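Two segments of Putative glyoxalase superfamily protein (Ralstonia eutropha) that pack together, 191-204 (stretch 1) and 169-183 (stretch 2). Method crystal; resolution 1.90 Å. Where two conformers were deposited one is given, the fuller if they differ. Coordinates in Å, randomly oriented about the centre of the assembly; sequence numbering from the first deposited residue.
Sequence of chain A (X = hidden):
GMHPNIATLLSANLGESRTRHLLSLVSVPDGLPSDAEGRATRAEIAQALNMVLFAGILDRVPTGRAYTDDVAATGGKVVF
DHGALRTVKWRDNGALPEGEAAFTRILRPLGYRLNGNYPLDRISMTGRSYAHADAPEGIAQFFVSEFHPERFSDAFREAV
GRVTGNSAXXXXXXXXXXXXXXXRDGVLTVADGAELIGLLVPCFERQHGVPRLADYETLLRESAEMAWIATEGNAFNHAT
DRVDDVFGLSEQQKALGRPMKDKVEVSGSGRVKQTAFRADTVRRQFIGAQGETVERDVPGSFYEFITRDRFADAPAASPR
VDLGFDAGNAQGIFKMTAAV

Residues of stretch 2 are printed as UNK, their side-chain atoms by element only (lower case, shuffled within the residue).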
# COMPACT_ATOMS: atom_id res chain seq x y z
N ALA A 191 5.60 10.61 20.85
CA ALA A 191 4.44 11.44 20.50
C ALA A 191 4.57 11.98 19.08
O ALA A 191 3.61 11.96 18.31
CB ALA A 191 4.30 12.61 21.50
N ASP A 192 5.74 12.49 18.72
CA ASP A 192 5.93 13.08 17.40
C ASP A 192 5.88 12.01 16.30
O ASP A 192 5.39 12.26 15.21
CB ASP A 192 7.25 13.86 17.27
CG ASP A 192 7.24 15.21 17.99
OD1 ASP A 192 6.19 15.61 18.55
OD2 ASP A 192 8.31 15.87 17.97
N GLY A 193 6.39 10.83 16.59
CA GLY A 193 6.27 9.72 15.65
C GLY A 193 4.83 9.28 15.41
O GLY A 193 4.47 8.96 14.28
N ALA A 194 4.06 9.23 16.49
CA ALA A 194 2.64 8.91 16.43
C ALA A 194 1.93 9.99 15.62
O ALA A 194 1.05 9.67 14.80
CB ALA A 194 2.02 8.81 17.85
N GLU A 195 2.32 11.26 15.82
CA GLU A 195 1.72 12.36 15.07
C GLU A 195 2.06 12.22 13.60
O GLU A 195 1.18 12.32 12.73
CB GLU A 195 2.18 13.71 15.60
CG GLU A 195 1.62 14.89 14.82
CD GLU A 195 2.15 16.23 15.33
OE1 GLU A 195 2.95 16.28 16.32
OE2 GLU A 195 1.75 17.24 14.73
N LEU A 196 3.34 11.95 13.30
CA LEU A 196 3.75 11.76 11.87
C LEU A 196 2.96 10.67 11.18
O LEU A 196 2.47 10.83 10.04
CB LEU A 196 5.25 11.47 11.77
CG LEU A 196 5.79 11.17 10.40
CD1 LEU A 196 5.51 12.32 9.44
CD2 LEU A 196 7.34 10.82 10.47
N ILE A 197 2.81 9.53 11.85
CA ILE A 197 2.06 8.42 11.26
C ILE A 197 0.63 8.88 10.91
O ILE A 197 0.13 8.62 9.81
CB ILE A 197 2.04 7.19 12.18
CG1 ILE A 197 3.43 6.58 12.25
CG2 ILE A 197 0.96 6.16 11.74
CD1 ILE A 197 3.60 5.62 13.50
N GLY A 198 0.00 9.58 11.83
CA GLY A 198 -1.36 10.10 11.61
C GLY A 198 -1.45 10.99 10.38
O GLY A 198 -2.47 11.02 9.70
N LEU A 199 -0.38 11.73 10.10
CA LEU A 199 -0.37 12.70 9.01
C LEU A 199 -0.02 12.01 7.74
O LEU A 199 -0.42 12.49 6.67
CB LEU A 199 0.64 13.81 9.26
CG LEU A 199 0.30 14.78 10.40
CD1 LEU A 199 1.55 15.66 10.73
CD2 LEU A 199 -0.93 15.60 9.99
N LEU A 200 0.69 10.90 7.82
CA LEU A 200 1.07 10.20 6.60
C LEU A 200 -0.03 9.29 6.08
O LEU A 200 -0.13 9.08 4.87
CB LEU A 200 2.34 9.37 6.79
CG LEU A 200 3.62 10.18 7.05
CD1 LEU A 200 4.83 9.23 7.21
CD2 LEU A 200 3.89 11.21 5.89
N VAL A 201 -0.83 8.73 6.99
CA VAL A 201 -1.83 7.75 6.57
C VAL A 201 -2.78 8.31 5.48
O VAL A 201 -3.05 7.59 4.49
CB VAL A 201 -2.56 7.14 7.78
CG1 VAL A 201 -3.90 6.48 7.34
CG2 VAL A 201 -1.61 6.16 8.54
N PRO A 202 -3.23 9.56 5.60
CA PRO A 202 -4.11 10.12 4.55
C PRO A 202 -3.47 10.34 3.18
O PRO A 202 -4.21 10.64 2.23
CB PRO A 202 -4.61 11.44 5.18
CG PRO A 202 -4.54 11.19 6.65
CD PRO A 202 -3.20 10.46 6.76
N CYS A 203 -2.14 10.16 3.04
CA CYS A 203 -1.52 10.22 1.72
C CYS A 203 -1.83 8.98 0.89
O CYS A 203 -1.77 9.01 -0.36
CB CYS A 203 0.02 10.35 1.85
SG CYS A 203 0.58 11.82 2.76
N PHE A 204 -2.12 7.87 1.58
CA PHE A 204 -2.42 6.59 0.94
C PHE A 204 -3.91 6.47 0.69
O PHE A 204 -4.59 5.53 1.19
CB PHE A 204 -1.85 5.43 1.77
CG PHE A 204 -0.38 5.54 1.99
CD1 PHE A 204 0.12 6.31 3.02
CD2 PHE A 204 0.51 4.90 1.13
CE1 PHE A 204 1.46 6.46 3.21
CE2 PHE A 204 1.87 5.02 1.34
CZ PHE A 204 2.35 5.78 2.36
N UNK A 169 -2.47 17.90 -2.63
CA UNK A 169 -1.26 17.35 -2.02
C UNK A 169 -1.51 17.06 -0.56
O UNK A 169 -1.66 17.98 0.28
c UNK A 169 1.26 17.66 -1.69
o UNK A 169 1.19 16.61 -1.01
c UNK A 169 -0.06 18.29 -2.20
o UNK A 169 2.35 18.22 -1.99
N UNK A 170 -1.61 15.76 -0.20
CA UNK A 170 -1.88 15.42 1.19
C UNK A 170 -0.72 15.56 2.17
O UNK A 170 -0.93 15.49 3.38
c UNK A 170 -2.25 13.93 1.07
c UNK A 170 -1.31 14.56 -1.00
c UNK A 170 -1.27 13.47 0.01
N UNK A 171 0.49 15.77 1.68
CA UNK A 171 1.67 15.81 2.56
C UNK A 171 1.86 17.22 3.14
O UNK A 171 2.48 18.07 2.54
c UNK A 171 4.14 15.10 2.64
c UNK A 171 2.90 15.39 1.76
c UNK A 171 3.94 13.89 3.51
c UNK A 171 5.40 14.92 1.76
N UNK A 172 1.36 17.43 4.34
CA UNK A 172 1.22 18.74 4.92
C UNK A 172 2.61 19.28 5.37
O UNK A 172 3.58 18.52 5.49
c UNK A 172 -1.07 18.04 5.81
c UNK A 172 0.30 18.70 6.12
o UNK A 172 0.96 18.07 7.23
N UNK A 173 2.68 20.58 5.70
CA UNK A 173 3.95 21.13 6.17
C UNK A 173 4.43 20.52 7.47
O UNK A 173 5.63 20.36 7.67
c UNK A 173 2.35 22.90 5.67
c UNK A 173 3.66 22.61 6.37
c UNK A 173 1.71 21.63 5.32
N UNK A 174 3.50 20.23 8.36
CA UNK A 174 3.84 19.59 9.61
C UNK A 174 4.36 18.17 9.33
O UNK A 174 5.30 17.71 10.00
c UNK A 174 4.88 19.21 14.90
n UNK A 174 3.91 18.99 14.02
n UNK A 174 4.93 18.46 15.96
n UNK A 174 5.82 20.16 14.72
c UNK A 174 2.61 19.56 10.51
c UNK A 174 3.76 19.69 12.76
c UNK A 174 2.87 18.87 11.82
N UNK A 175 3.74 17.48 8.36
CA UNK A 175 4.17 16.12 8.00
C UNK A 175 5.64 16.20 7.53
O UNK A 175 6.49 15.38 7.92
c UNK A 175 3.28 15.50 6.88
N UNK A 176 5.92 17.16 6.68
CA UNK A 176 7.28 17.31 6.14
C UNK A 176 8.27 17.73 7.19
O UNK A 176 9.41 17.29 7.15
c UNK A 176 7.29 18.28 4.98
o UNK A 176 7.65 19.03 2.06
c UNK A 176 6.55 18.69 2.57
c UNK A 176 6.50 17.77 3.78
n UNK A 176 5.36 19.03 2.04
N UNK A 177 7.84 18.58 8.13
CA UNK A 177 8.68 18.95 9.26
C UNK A 177 9.16 17.73 10.03
O UNK A 177 10.39 17.55 10.31
o UNK A 177 7.52 21.07 9.53
c UNK A 177 8.74 20.20 11.48
c UNK A 177 7.89 19.87 10.22
N UNK A 178 8.23 16.82 10.34
CA UNK A 178 8.56 15.67 11.21
C UNK A 178 9.37 14.61 10.44
O UNK A 178 10.29 13.99 11.00
c UNK A 178 6.54 15.97 12.83
c UNK A 178 7.26 15.06 11.80
c UNK A 178 5.17 15.38 13.32
c UNK A 178 7.48 16.25 14.03
N UNK A 179 9.02 14.42 9.17
CA UNK A 179 9.73 13.53 8.27
C UNK A 179 11.23 13.86 8.17
O UNK A 179 12.09 12.99 8.29
c UNK A 179 8.11 12.74 4.81
c UNK A 179 8.83 11.21 6.80
c UNK A 179 9.12 12.47 5.98
c UNK A 179 9.08 13.66 6.90
N UNK A 180 11.56 15.14 7.97
CA UNK A 180 12.93 15.57 7.81
C UNK A 180 13.71 15.71 9.12
O UNK A 180 14.93 15.52 9.10
c UNK A 180 12.56 15.14 3.58
c UNK A 180 12.57 16.32 5.53
n UNK A 180 11.34 15.72 3.76
c UNK A 180 13.35 15.47 4.69
c UNK A 180 12.97 16.80 6.87
c UNK A 180 15.11 14.14 3.74
c UNK A 180 14.66 14.97 4.76
c UNK A 180 11.33 16.40 4.94
c UNK A 180 13.03 14.31 2.55
c UNK A 180 14.30 13.87 2.62
N UNK A 181 13.03 15.96 10.26
CA UNK A 181 13.64 15.80 11.59
C UNK A 181 14.05 14.33 11.79
O UNK A 181 15.13 14.04 12.32
c UNK A 181 11.57 18.30 13.75
o UNK A 181 11.16 17.55 14.66
n UNK A 181 11.26 19.59 13.65
c UNK A 181 12.47 17.78 12.68
c UNK A 181 12.68 16.22 12.72
N UNK A 182 13.17 13.43 11.38
CA UNK A 182 13.36 12.00 11.53
C UNK A 182 14.55 11.57 10.68
O UNK A 182 15.39 10.84 11.16
c UNK A 182 12.12 11.21 11.12
c UNK A 182 12.19 9.68 11.20
c UNK A 182 10.86 9.06 10.71
c UNK A 182 12.54 9.18 12.60
N UNK A 183 14.58 12.04 9.44
CA UNK A 183 15.71 11.71 8.56
C UNK A 183 17.02 12.20 9.17
O UNK A 183 18.01 11.50 9.15
o UNK A 183 17.53 13.19 6.28
c UNK A 183 16.79 12.20 6.35
c UNK A 183 15.52 12.30 7.16
o UNK A 183 17.05 11.11 5.81
O HOH W 1 0.49 14.78 5.47
O HOH W 2 5.97 18.31 18.90
O HOH W 3 9.51 18.00 16.77

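Position 169 carries two carbons, the second bearing two oxygens; it makes no contact with stretch 1, and one oxygen lies 2.9 Å from the backbone N of position 171. This is Asp-169, whose OD1 accepts that bond. At 170, three carbons close a ring onto the backbone nitrogen and lie against Cys-203: Pro-170, with CG 3.7 Å from Cys-203 SG. Position 171 has four carbons forked at the second, one tip reaching Leu-200 and Cys-203. The fork at the second carbon gives Leu-171; its CD1 lies 3.6 Å from Leu-200 CD2.

Position 172 has one carbon carrying an oxygen and a carbon, beside Leu-199. It is Thr-172, the N-cap, whose OG1 accepts from the backbone N of position 175 at 3.1 Å. Another ring closed onto nitrogen, out of reach of stretch 1, makes 173 Pro-173, suited to the first helical turn, where the backbone N has no helical acceptor to donate to and proline's lack of an amide hydrogen costs nothing.

Position 174 runs through three carbons and a nitrogen to a carbon with two more nitrogens, facing the carboxylate of Glu-195: Arg-174. Its NE donates to Glu-195 OE2 at 2.9 Å and its NH2 to Glu-195 OE1 at 3.0 Å, a two-pronged salt bridge. A single carbon at 175, 3.9 Å from Leu-199 CB when measured from its CB, identifies Ala-175.

Position 176 has three carbons, the last with one oxygen and one nitrogen, turned from stretch 1; the nitrogen donates to Leu-171 O, so this is Gln-176. Position 177, one carbon with an oxygen and a carbon, makes no contact with stretch 1 and is Thr-177, its OG1 donating a hydrogen bond to Pro-173 O at 2.7 Å.

Four carbons forked at the second recur at 178, against Asp-192, Glu-195 and Leu-196, and at 179, beside Leu-196 and Leu-200; these are Leu-178 and Leu-179. Fused five- and six-membered rings with one nitrogen, beyond reach of stretch 1, mark 180 as Trp-180. Position 181 ends in an oxygen and a nitrogen after three carbons: Gln-181, linked through a water to Asp-192 OD2. The forked four-carbon chain at 182 touches Leu-196, giving Leu-182; two carbons and two terminal oxygens at 183, out of reach, give Asp-183.

The helix axes approach to 9.3 Å, with 131° between their N-to-C directions. Leu-196 sits as a knob among Ala-175, Leu-178, Leu-179 and Leu-182, while at Ala-175 the side chain is a single methyl, and the backbones come near, with Leu-199 CA 5.8 Å from Ala-175 CA. The salt bridge borders these apolar contacts, with Leu-199 CD1 3.6 Å from Arg-174 CG, and a water joins Leu-199 O to Pro-170 O and Thr-172 N.

Stretch 2 (169-183) DPLTPRAQTLLWQLD
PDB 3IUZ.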